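Local coordinates for protein galactose-1-phosphate uridylyltransferase (Bacillus cereus, PDB 4QVU) that is of unknown function but has a HIT-like fold, binds zinc and may act as a UDP-glucose:hexose-1-phosphate uridylyltransferase, at residues D72-A75 with T76-E79; W93-L96 with Q97-E100; V190-I193 with L194-H198. All coordinates share one frame; numbering follows the deposited sequence.

Interaction 1: residues D72-A75 with T76-E79; sequences DHIA and TYTE
The backbone oxygen of H73 receives two N-H groups from the residues that close the turn. Y77 N, four residues on, gives the straighter bond, 3.0 Å to H73 O with an N-H...O angle of 159°. T76 N is equally far from H73 O, but its bond is more bent, and it comes from well above the carbonyl plane. I74, A75 and T76 have helical backbone angles, so the pair of bonds closes a single helical turn.

Packing on an aromatic ring is the second kind of contact. Y77 places CG beside its own backbone N (chi1 -58°), which folds the ring back against the H73-I74 peptide. H73 O stands over the ring centre, 3.1 Å above the plane, and I74 N covers the same face nearer the rim. D72 CB meets Y77 CE1 at 3.6 Å, while I74 CG1 makes a looser apolar contact with Y77 CE2. A tyrosine suits this place because its flat ring fits under the peptide while its OH is hydrogen-bonded to E66.

The third kind is the wrapping of T76, whose two branches part: CG2 approaches D72 OD1 at 3.7 Å, and OG1 lies 3.6 Å from H73 CE1, obliquely to the imidazole. These are van der Waals contacts.

Q187 of helix 179-195 bonds to the backbone oxygens of I74 and Y77. T78 then takes the N-cap position, its OG1 making a weak bond to H81 N. An isolated helical turn thus leads into the N-cap of helix 79-97.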
ATOM      1  N   ASP A  72      22.810   0.659 -31.086  1.00107.58           N
ATOM      2  CA  ASP A  72      23.360   0.635 -29.724  1.00104.00           C
ATOM      3  C   ASP A  72      22.432   1.248 -28.667  1.00100.91           C
ATOM      4  O   ASP A  72      21.630   2.142 -28.962  1.00 99.49           O
ATOM      5  CB  ASP A  72      24.701   1.377 -29.674  1.00106.60           C
ATOM      6  CG  ASP A  72      25.893   0.592 -30.182  1.00123.12           C
ATOM      7  OD1 ASP A  72      25.718  -0.225 -31.112  1.00126.35           O
ATOM      8  OD2 ASP A  72      27.011   0.818 -29.670  1.00131.34           O
ATOM      9  N   HIS A  73      22.579   0.742 -27.421  1.00 93.02           N
ATOM     10  CA  HIS A  73      21.887   1.145 -26.192  1.00 88.68           C
ATOM     11  C   HIS A  73      22.777   0.756 -24.963  1.00 89.37           C
ATOM     12  O   HIS A  73      23.883   0.242 -25.174  1.00 91.10           O
ATOM     13  CB  HIS A  73      20.469   0.542 -26.118  1.00 88.41           C
ATOM     14  CG  HIS A  73      20.408  -0.952 -26.052  1.00 92.54           C
ATOM     15  ND1 HIS A  73      20.603  -1.731 -27.173  1.00 96.76           N
ATOM     16  CD2 HIS A  73      20.087  -1.756 -25.012  1.00 92.94           C
ATOM     17  CE1 HIS A  73      20.438  -2.980 -26.775  1.00 96.44           C
ATOM     18  NE2 HIS A  73      20.120  -3.043 -25.485  1.00 94.53           N
ATOM     19  N   ILE A  74      22.324   1.043 -23.703  1.00 80.51           N
ATOM     20  CA  ILE A  74      23.077   0.827 -22.448  1.00 78.48           C
ATOM     21  C   ILE A  74      23.687  -0.602 -22.373  1.00 84.88           C
ATOM     22  O   ILE A  74      24.877  -0.712 -22.071  1.00 86.21           O
ATOM     23  CB  ILE A  74      22.214   1.123 -21.189  1.00 78.24           C
ATOM     24  CG1 ILE A  74      21.965   2.645 -21.066  1.00 77.06           C
ATOM     25  CG2 ILE A  74      22.855   0.579 -19.905  1.00 77.51           C
ATOM     26  CD1 ILE A  74      21.100   3.106 -19.908  1.00 75.58           C
ATOM     27  N   ALA A  75      22.908  -1.665 -22.660  1.00 81.93           N
ATOM     28  CA  ALA A  75      23.372  -3.060 -22.599  1.00 83.37           C
ATOM     29  C   ALA A  75      24.541  -3.371 -23.580  1.00 90.77           C
ATOM     30  O   ALA A  75      25.362  -4.240 -23.275  1.00 91.95           O
ATOM     31  CB  ALA A  75      22.220  -3.999 -22.892  1.00 83.94           C
ATOM     32  N   THR A  76      24.623  -2.654 -24.724  1.00 88.44           N
ATOM     33  CA  THR A  76      25.626  -2.853 -25.782  1.00 90.76           C
ATOM     34  C   THR A  76      26.902  -1.992 -25.563  1.00 94.86           C
ATOM     35  O   THR A  76      27.993  -2.511 -25.816  1.00 97.83           O
ATOM     36  CB  THR A  76      24.980  -2.525 -27.146  1.00 98.78           C
ATOM     37  OG1 THR A  76      23.949  -3.475 -27.386  1.00 98.28           O
ATOM     38  CG2 THR A  76      25.953  -2.578 -28.314  1.00102.49           C
ATOM     39  N   TYR A  77      26.774  -0.707 -25.117  1.00 87.98           N
ATOM     40  CA  TYR A  77      27.882   0.263 -24.947  1.00 87.67           C
ATOM     41  C   TYR A  77      29.139  -0.294 -24.262  1.00 93.68           C
ATOM     42  O   TYR A  77      29.036  -1.097 -23.329  1.00 92.99           O
ATOM     43  CB  TYR A  77      27.459   1.497 -24.121  1.00 85.21           C
ATOM     44  CG  TYR A  77      26.298   2.302 -24.663  1.00 84.08           C
ATOM     45  CD1 TYR A  77      26.112   2.459 -26.034  1.00 86.98           C
ATOM     46  CD2 TYR A  77      25.457   3.008 -23.809  1.00 81.94           C
ATOM     47  CE1 TYR A  77      25.049   3.205 -26.538  1.00 85.88           C
ATOM     48  CE2 TYR A  77      24.392   3.760 -24.300  1.00 81.22           C
ATOM     49  CZ  TYR A  77      24.195   3.858 -25.666  1.00 88.11           C
ATOM     50  OH  TYR A  77      23.145   4.586 -26.162  1.00 87.40           O
ATOM     51  N   THR A  78      30.327   0.198 -24.691  1.00 92.20           N
ATOM     52  CA  THR A  78      31.611  -0.161 -24.074  1.00 94.22           C
ATOM     53  C   THR A  78      31.680   0.467 -22.672  1.00 98.27           C
ATOM     54  O   THR A  78      30.908   1.388 -22.377  1.00 96.12           O
ATOM     55  CB  THR A  78      32.814   0.262 -24.947  1.00101.27           C
ATOM     56  OG1 THR A  78      32.790   1.673 -25.173  1.00 98.28           O
ATOM     57  CG2 THR A  78      32.888  -0.490 -26.266  1.00100.09           C
ATOM     58  N   GLU A  79      32.584  -0.035 -21.809  1.00 96.76           N
ATOM     59  CA  GLU A  79      32.756   0.478 -20.444  1.00 95.70           C
ATOM     60  C   GLU A  79      33.086   1.985 -20.457  1.00 98.91           C
ATOM     61  O   GLU A  79      32.584   2.718 -19.609  1.00 96.74           O
ATOM     62  CB  GLU A  79      33.851  -0.299 -19.695  1.00 99.48           C
TER

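Interaction 2: residues W93-L96 with Q97-E100; sequences WLNL and QKNE
K98 folds its side chain back along the helix backbone, against L94 and N95. Its CB lies 3.3 Å from N95 O, the oxygen that also accepts a weak bond from K98 N. CG turns to L94 O at 3.4 Å. The chain then runs extended, with CD about equally far from L94 O and N95 OD1, and CE comes to 3.5 Å from N95 OD1, the two side chains crossing at a slant. A bend at the last torsion (chi4 -62°) leaves NZ farther than CE from both oxygens. The flexible lysine chain and the polar asparagine suit this exposed side.

On the side facing strand 104-111, W93 and Q97 lie alongside each other and point the same way, with ring and amide planes 45° apart. Each bonds to the backbone of V105, W93 NE1 to its oxygen and Q97 OE1 to its nitrogen.

The backbone bond Q97 N to W93 O is weak at 3.4 Å, and N99 N, like K98 N, reaches three residues back, to L96 O at 3.2 Å. With main-chain bonds of this kind, the indole and amide bonds to V105 probably do much to tie this stretch to strand 104-111.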
ATOM      1  N   TRP A  93      22.960  17.665 -15.611  1.00 73.04           N
ATOM      2  CA  TRP A  93      21.780  17.625 -14.752  1.00 71.85           C
ATOM      3  C   TRP A  93      22.015  18.460 -13.486  1.00 75.98           C
ATOM      4  O   TRP A  93      21.183  19.305 -13.139  1.00 76.33           O
ATOM      5  CB  TRP A  93      21.447  16.161 -14.392  1.00 69.29           C
ATOM      6  CG  TRP A  93      20.585  15.935 -13.176  1.00 69.55           C
ATOM      7  CD1 TRP A  93      19.341  16.448 -12.942  1.00 71.78           C
ATOM      8  CD2 TRP A  93      20.814  14.962 -12.143  1.00 69.07           C
ATOM      9  NE1 TRP A  93      18.836  15.948 -11.762  1.00 70.07           N
ATOM     10  CE2 TRP A  93      19.699  15.004 -11.272  1.00 71.68           C
ATOM     11  CE3 TRP A  93      21.865  14.065 -11.856  1.00 70.50           C
ATOM     12  CZ2 TRP A  93      19.609  14.196 -10.129  1.00 70.38           C
ATOM     13  CZ3 TRP A  93      21.773  13.268 -10.724  1.00 71.28           C
ATOM     14  CH2 TRP A  93      20.653  13.334  -9.878  1.00 70.99           C
ATOM     15  N   LEU A  94      23.147  18.231 -12.816  1.00 71.89           N
ATOM     16  CA  LEU A  94      23.458  18.880 -11.558  1.00 72.71           C
ATOM     17  C   LEU A  94      23.802  20.353 -11.762  1.00 79.75           C
ATOM     18  O   LEU A  94      23.402  21.160 -10.924  1.00 80.27           O
ATOM     19  CB  LEU A  94      24.594  18.144 -10.816  1.00 72.83           C
ATOM     20  CG  LEU A  94      24.257  16.715 -10.332  1.00 74.75           C
ATOM     21  CD1 LEU A  94      25.408  16.093  -9.637  1.00 75.75           C
ATOM     22  CD2 LEU A  94      23.046  16.686  -9.410  1.00 75.27           C
ATOM     23  N   ASN A  95      24.471  20.717 -12.876  1.00 78.27           N
ATOM     24  CA  ASN A  95      24.822  22.112 -13.154  1.00 80.47           C
ATOM     25  C   ASN A  95      23.602  22.945 -13.529  1.00 85.06           C
ATOM     26  O   ASN A  95      23.578  24.127 -13.188  1.00 85.80           O
ATOM     27  CB  ASN A  95      25.868  22.225 -14.259  1.00 83.39           C
ATOM     28  CG  ASN A  95      27.253  21.823 -13.829  1.00110.09           C
ATOM     29  OD1 ASN A  95      27.724  22.149 -12.729  1.00108.45           O
ATOM     30  ND2 ASN A  95      27.962  21.161 -14.721  1.00102.21           N
ATOM     31  N   LEU A  96      22.595  22.348 -14.219  1.00 81.72           N
ATOM     32  CA  LEU A  96      21.377  23.070 -14.618  1.00 82.38           C
ATOM     33  C   LEU A  96      20.515  23.401 -13.381  1.00 90.03           C
ATOM     34  O   LEU A  96      19.844  24.433 -13.376  1.00 91.64           O
ATOM     35  CB  LEU A  96      20.549  22.278 -15.652  1.00 80.58           C
ATOM     36  CG  LEU A  96      19.432  23.047 -16.399  1.00 84.87           C
ATOM     37  CD1 LEU A  96      20.006  24.005 -17.444  1.00 85.90           C
ATOM     38  CD2 LEU A  96      18.468  22.091 -17.079  1.00 84.14           C
ATOM     39  N   GLN A  97      20.564  22.550 -12.327  1.00 87.09           N
ATOM     40  CA  GLN A  97      19.814  22.741 -11.082  1.00 87.60           C
ATOM     41  C   GLN A  97      20.354  23.958 -10.301  1.00 96.53           C
ATOM     42  O   GLN A  97      19.596  24.595  -9.564  1.00 98.10           O
ATOM     43  CB  GLN A  97      19.882  21.470 -10.232  1.00 87.34           C
ATOM     44  CG  GLN A  97      18.788  21.378  -9.167  1.00 99.01           C
ATOM     45  CD  GLN A  97      18.347  19.961  -8.866  1.00109.19           C
ATOM     46  OE1 GLN A  97      17.169  19.710  -8.627  1.00 95.90           O
ATOM     47  NE2 GLN A  97      19.255  18.989  -8.926  1.00108.74           N
ATOM     48  N   LYS A  98      21.645  24.309 -10.519  1.00 94.53           N
ATOM     49  CA  LYS A  98      22.338  25.446  -9.902  1.00 96.94           C
ATOM     50  C   LYS A  98      21.792  26.775 -10.455  1.00103.61           C
ATOM     51  O   LYS A  98      21.948  27.819  -9.815  1.00105.94           O
ATOM     52  CB  LYS A  98      23.857  25.347 -10.128  1.00 99.93           C
ATOM     53  CG  LYS A  98      24.469  24.068  -9.562  1.00106.80           C
ATOM     54  CD  LYS A  98      25.958  23.949  -9.855  1.00115.10           C
ATOM     55  CE  LYS A  98      26.516  22.594  -9.478  1.00121.67           C
ATOM     56  NZ  LYS A  98      26.387  22.299  -8.024  1.00128.64           N
ATOM     57  N   ASN A  99      21.146  26.726 -11.639  1.00 98.87           N
ATOM     58  CA  ASN A  99      20.483  27.863 -12.267  1.00 99.72           C
ATOM     59  C   ASN A  99      19.244  28.187 -11.419  1.00104.32           C
ATOM     60  O   ASN A  99      18.352  27.345 -11.278  1.00102.67           O
ATOM     61  CB  ASN A  99      20.153  27.529 -13.737  1.00 97.68           C
ATOM     62  CG  ASN A  99      19.342  28.527 -14.534  1.00114.46           C
ATOM     63  OD1 ASN A  99      18.526  29.291 -14.013  1.00108.74           O
ATOM     64  ND2 ASN A  99      19.464  28.450 -15.850  1.00104.18           N
ATOM     65  N   GLU A 100      19.224  29.394 -10.825  1.00103.11           N
ATOM     66  CA  GLU A 100      18.179  29.912  -9.936  1.00103.74           C
ATOM     67  C   GLU A 100      16.775  29.963 -10.593  1.00106.75           C
ATOM     68  O   GLU A 100      15.789  30.106  -9.864  1.00107.32           O
ATOM     69  CB  GLU A 100      18.551  31.322  -9.455  1.00108.45           C
TER

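Interaction 3: residues V190-I193 with L194-H198; sequences VRYI and LTDFH
V190 and L194 meet one helical turn apart, their side chains alongside and pointing the same way, with V190 CG1 4.0 Å from L194 CD1. Beneath them L194 N donates to V190 O at 2.9 Å, a nearly straight bond (165°) of regular alpha-helical kind. Branched apolar side chains suit this flank, as both also pack on Y204 of strand 203-211.

At R191 the backbone oxygen takes the hydroxyl of T195, OG1 to O 2.8 Å. The threonine sets OG1 beside its own backbone N (chi1 -55°), which turns the hydroxyl back along the helix and supplements the weak bond from T195 N. The guanidinium group bonds to Q188, a turn earlier in the same helix, and to A75 O.

Y192 follows, and its oxygen takes two good bonds, from D196 N at 2.8 Å and F197 N at 3.1 Å, besides a weak one from T195 N. F197 CB packs 3.6 Å from Y192 CE2, and D196 CB touches CE1. Y192 OH lies in the plane of the F197 ring, at its edge, and bonds to Q247; D196 OD2 bonds to Y251.

I193 faces the sheet, resting on V219 and P221. The chemistry implies a helix end at which a threonine hydroxyl bonds R191 O, and the N-H groups of D196 and F197 bond Y192 O, the latter an i+5 (pi-turn) bond; the Y192 ring, one face over F197 N, probably screens the turn from solvent.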
ATOM      1  N   VAL A 190      20.517  -3.109 -16.066  1.00 66.72           N
ATOM      2  CA  VAL A 190      19.791  -2.991 -17.344  1.00 66.69           C
ATOM      3  C   VAL A 190      19.939  -4.310 -18.133  1.00 72.43           C
ATOM      4  O   VAL A 190      18.927  -4.860 -18.581  1.00 72.67           O
ATOM      5  CB  VAL A 190      20.268  -1.757 -18.167  1.00 70.57           C
ATOM      6  CG1 VAL A 190      19.914  -1.874 -19.654  1.00 71.33           C
ATOM      7  CG2 VAL A 190      19.713  -0.464 -17.576  1.00 68.40           C
ATOM      8  N   ARG A 191      21.182  -4.830 -18.250  1.00 70.23           N
ATOM      9  CA  ARG A 191      21.498  -6.089 -18.936  1.00 72.36           C
ATOM     10  C   ARG A 191      20.669  -7.236 -18.363  1.00 77.88           C
ATOM     11  O   ARG A 191      20.135  -8.027 -19.138  1.00 80.18           O
ATOM     12  CB  ARG A 191      22.994  -6.418 -18.852  1.00 71.04           C
ATOM     13  CG  ARG A 191      23.818  -5.657 -19.870  1.00 75.15           C
ATOM     14  CD  ARG A 191      25.307  -5.786 -19.636  1.00 82.46           C
ATOM     15  NE  ARG A 191      26.057  -5.248 -20.771  1.00 90.38           N
ATOM     16  CZ  ARG A 191      27.358  -4.978 -20.759  1.00100.95           C
ATOM     17  NH1 ARG A 191      28.069  -5.146 -19.651  1.00 84.39           N
ATOM     18  NH2 ARG A 191      27.952  -4.502 -21.844  1.00 87.55           N
ATOM     19  N   TYR A 192      20.522  -7.293 -17.022  1.00 72.04           N
ATOM     20  CA  TYR A 192      19.725  -8.311 -16.338  1.00 71.14           C
ATOM     21  C   TYR A 192      18.245  -8.178 -16.707  1.00 72.89           C
ATOM     22  O   TYR A 192      17.608  -9.194 -16.981  1.00 73.22           O
ATOM     23  CB  TYR A 192      19.910  -8.227 -14.807  1.00 70.95           C
ATOM     24  CG  TYR A 192      18.846  -8.958 -14.013  1.00 71.05           C
ATOM     25  CD1 TYR A 192      18.844 -10.349 -13.925  1.00 74.52           C
ATOM     26  CD2 TYR A 192      17.837  -8.261 -13.355  1.00 69.14           C
ATOM     27  CE1 TYR A 192      17.857 -11.025 -13.210  1.00 74.47           C
ATOM     28  CE2 TYR A 192      16.842  -8.925 -12.644  1.00 68.49           C
ATOM     29  CZ  TYR A 192      16.856 -10.307 -12.575  1.00 75.62           C
ATOM     30  OH  TYR A 192      15.867 -10.951 -11.877  1.00 75.86           O
ATOM     31  N   ILE A 193      17.704  -6.940 -16.701  1.00 67.73           N
ATOM     32  CA  ILE A 193      16.291  -6.676 -17.014  1.00 66.80           C
ATOM     33  C   ILE A 193      15.988  -7.124 -18.451  1.00 75.10           C
ATOM     34  O   ILE A 193      15.000  -7.830 -18.669  1.00 75.66           O
ATOM     35  CB  ILE A 193      15.897  -5.188 -16.790  1.00 66.67           C
ATOM     36  CG1 ILE A 193      16.007  -4.824 -15.294  1.00 64.49           C
ATOM     37  CG2 ILE A 193      14.476  -4.902 -17.324  1.00 65.30           C
ATOM     38  CD1 ILE A 193      15.829  -3.383 -14.973  1.00 63.03           C
ATOM     39  N   LEU A 194      16.860  -6.772 -19.401  1.00 73.51           N
ATOM     40  CA  LEU A 194      16.656  -7.118 -20.805  1.00 75.46           C
ATOM     41  C   LEU A 194      16.877  -8.604 -21.092  1.00 84.88           C
ATOM     42  O   LEU A 194      16.347  -9.091 -22.094  1.00 87.19           O
ATOM     43  CB  LEU A 194      17.593  -6.295 -21.706  1.00 75.74           C
ATOM     44  CG  LEU A 194      17.404  -4.781 -21.712  1.00 77.49           C
ATOM     45  CD1 LEU A 194      18.419  -4.129 -22.604  1.00 78.77           C
ATOM     46  CD2 LEU A 194      16.003  -4.385 -22.157  1.00 77.76           C
ATOM     47  N   THR A 195      17.623  -9.330 -20.221  1.00 82.91           N
ATOM     48  CA  THR A 195      17.967 -10.728 -20.469  1.00 85.35           C
ATOM     49  C   THR A 195      17.214 -11.739 -19.567  1.00 91.03           C
ATOM     50  O   THR A 195      16.583 -12.640 -20.123  1.00 92.77           O
ATOM     51  CB  THR A 195      19.482 -10.924 -20.284  1.00 86.54           C
ATOM     52  OG1 THR A 195      20.169  -9.996 -21.118  1.00 80.75           O
ATOM     53  CG2 THR A 195      19.951 -12.344 -20.591  1.00 86.59           C
ATOM     54  N   ASP A 196      17.329 -11.655 -18.218  1.00 86.57           N
ATOM     55  CA  ASP A 196      16.786 -12.698 -17.346  1.00 86.66           C
ATOM     56  C   ASP A 196      15.504 -12.335 -16.611  1.00 89.64           C
ATOM     57  O   ASP A 196      14.686 -13.239 -16.437  1.00 91.65           O
ATOM     58  CB  ASP A 196      17.821 -13.116 -16.307  1.00 89.00           C
ATOM     59  CG  ASP A 196      18.943 -13.943 -16.920  1.00101.23           C
ATOM     60  OD1 ASP A 196      18.639 -14.943 -17.610  1.00103.78           O
ATOM     61  OD2 ASP A 196      20.116 -13.609 -16.688  1.00107.38           O
ATOM     62  N   PHE A 197      15.313 -11.079 -16.163  1.00 82.98           N
ATOM     63  CA  PHE A 197      14.083 -10.683 -15.471  1.00 79.89           C
ATOM     64  C   PHE A 197      12.882 -10.955 -16.377  1.00 88.31           C
ATOM     65  O   PHE A 197      12.846 -10.440 -17.499  1.00 88.68           O
ATOM     66  CB  PHE A 197      14.150  -9.201 -15.062  1.00 78.33           C
ATOM     67  CG  PHE A 197      13.010  -8.712 -14.194  1.00 76.38           C
ATOM     68  CD1 PHE A 197      12.995  -8.965 -12.827  1.00 77.24           C
ATOM     69  CD2 PHE A 197      11.980  -7.946 -14.735  1.00 76.57           C
ATOM     70  CE1 PHE A 197      11.953  -8.486 -12.020  1.00 76.43           C
ATOM     71  CE2 PHE A 197      10.939  -7.469 -13.929  1.00 77.10           C
ATOM     72  CZ  PHE A 197      10.934  -7.736 -12.577  1.00 74.13           C
ATOM     73  N   HIS A 198      11.955 -11.848 -15.932  1.00 88.70           N
ATOM     74  CA  HIS A 198      10.733 -12.270 -16.658  1.00 90.91           C
ATOM     75  C   HIS A 198      11.086 -12.890 -18.037  1.00 96.37           C
ATOM     76  O   HIS A 198      10.286 -12.809 -18.977  1.00 96.12           O
ATOM     77  CB  HIS A 198       9.758 -11.077 -16.839  1.00 91.11           C
ATOM     78  CG  HIS A 198       8.972 -10.714 -15.619  1.00 93.65           C
ATOM     79  ND1 HIS A 198       7.587 -10.600 -15.663  1.00 95.72           N
ATOM     80  CD2 HIS A 198       9.390 -10.478 -14.350  1.00 94.98           C
ATOM     81  CE1 HIS A 198       7.213 -10.282 -14.431  1.00 93.94           C
ATOM     82  NE2 HIS A 198       8.263 -10.191 -13.604  1.00 93.69           N
TER

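In the fold
Interactions 1 and 3 touch and are both partly buried, whereas interaction 2 is a surface contact with nearest atoms about 14 Å from interaction 1 and about 15 Å from interaction 3. Residues 72-79 run from a loop into the start of helix 79-97; interaction 2 sits at the other end of that helix. Residues 190-198 close helix 179-195, so the N-terminal and C-terminal halves of the chain meet here: I74 packs on V190, and L194 on H73 and A75. In both interactions 1 and 3 a tyrosine ring lies against a backbone turn, Y192 on the side of helix 241-249; in interaction 2 a lysine chain lies over main-chain oxygens, and the main-chain bonds are weaker.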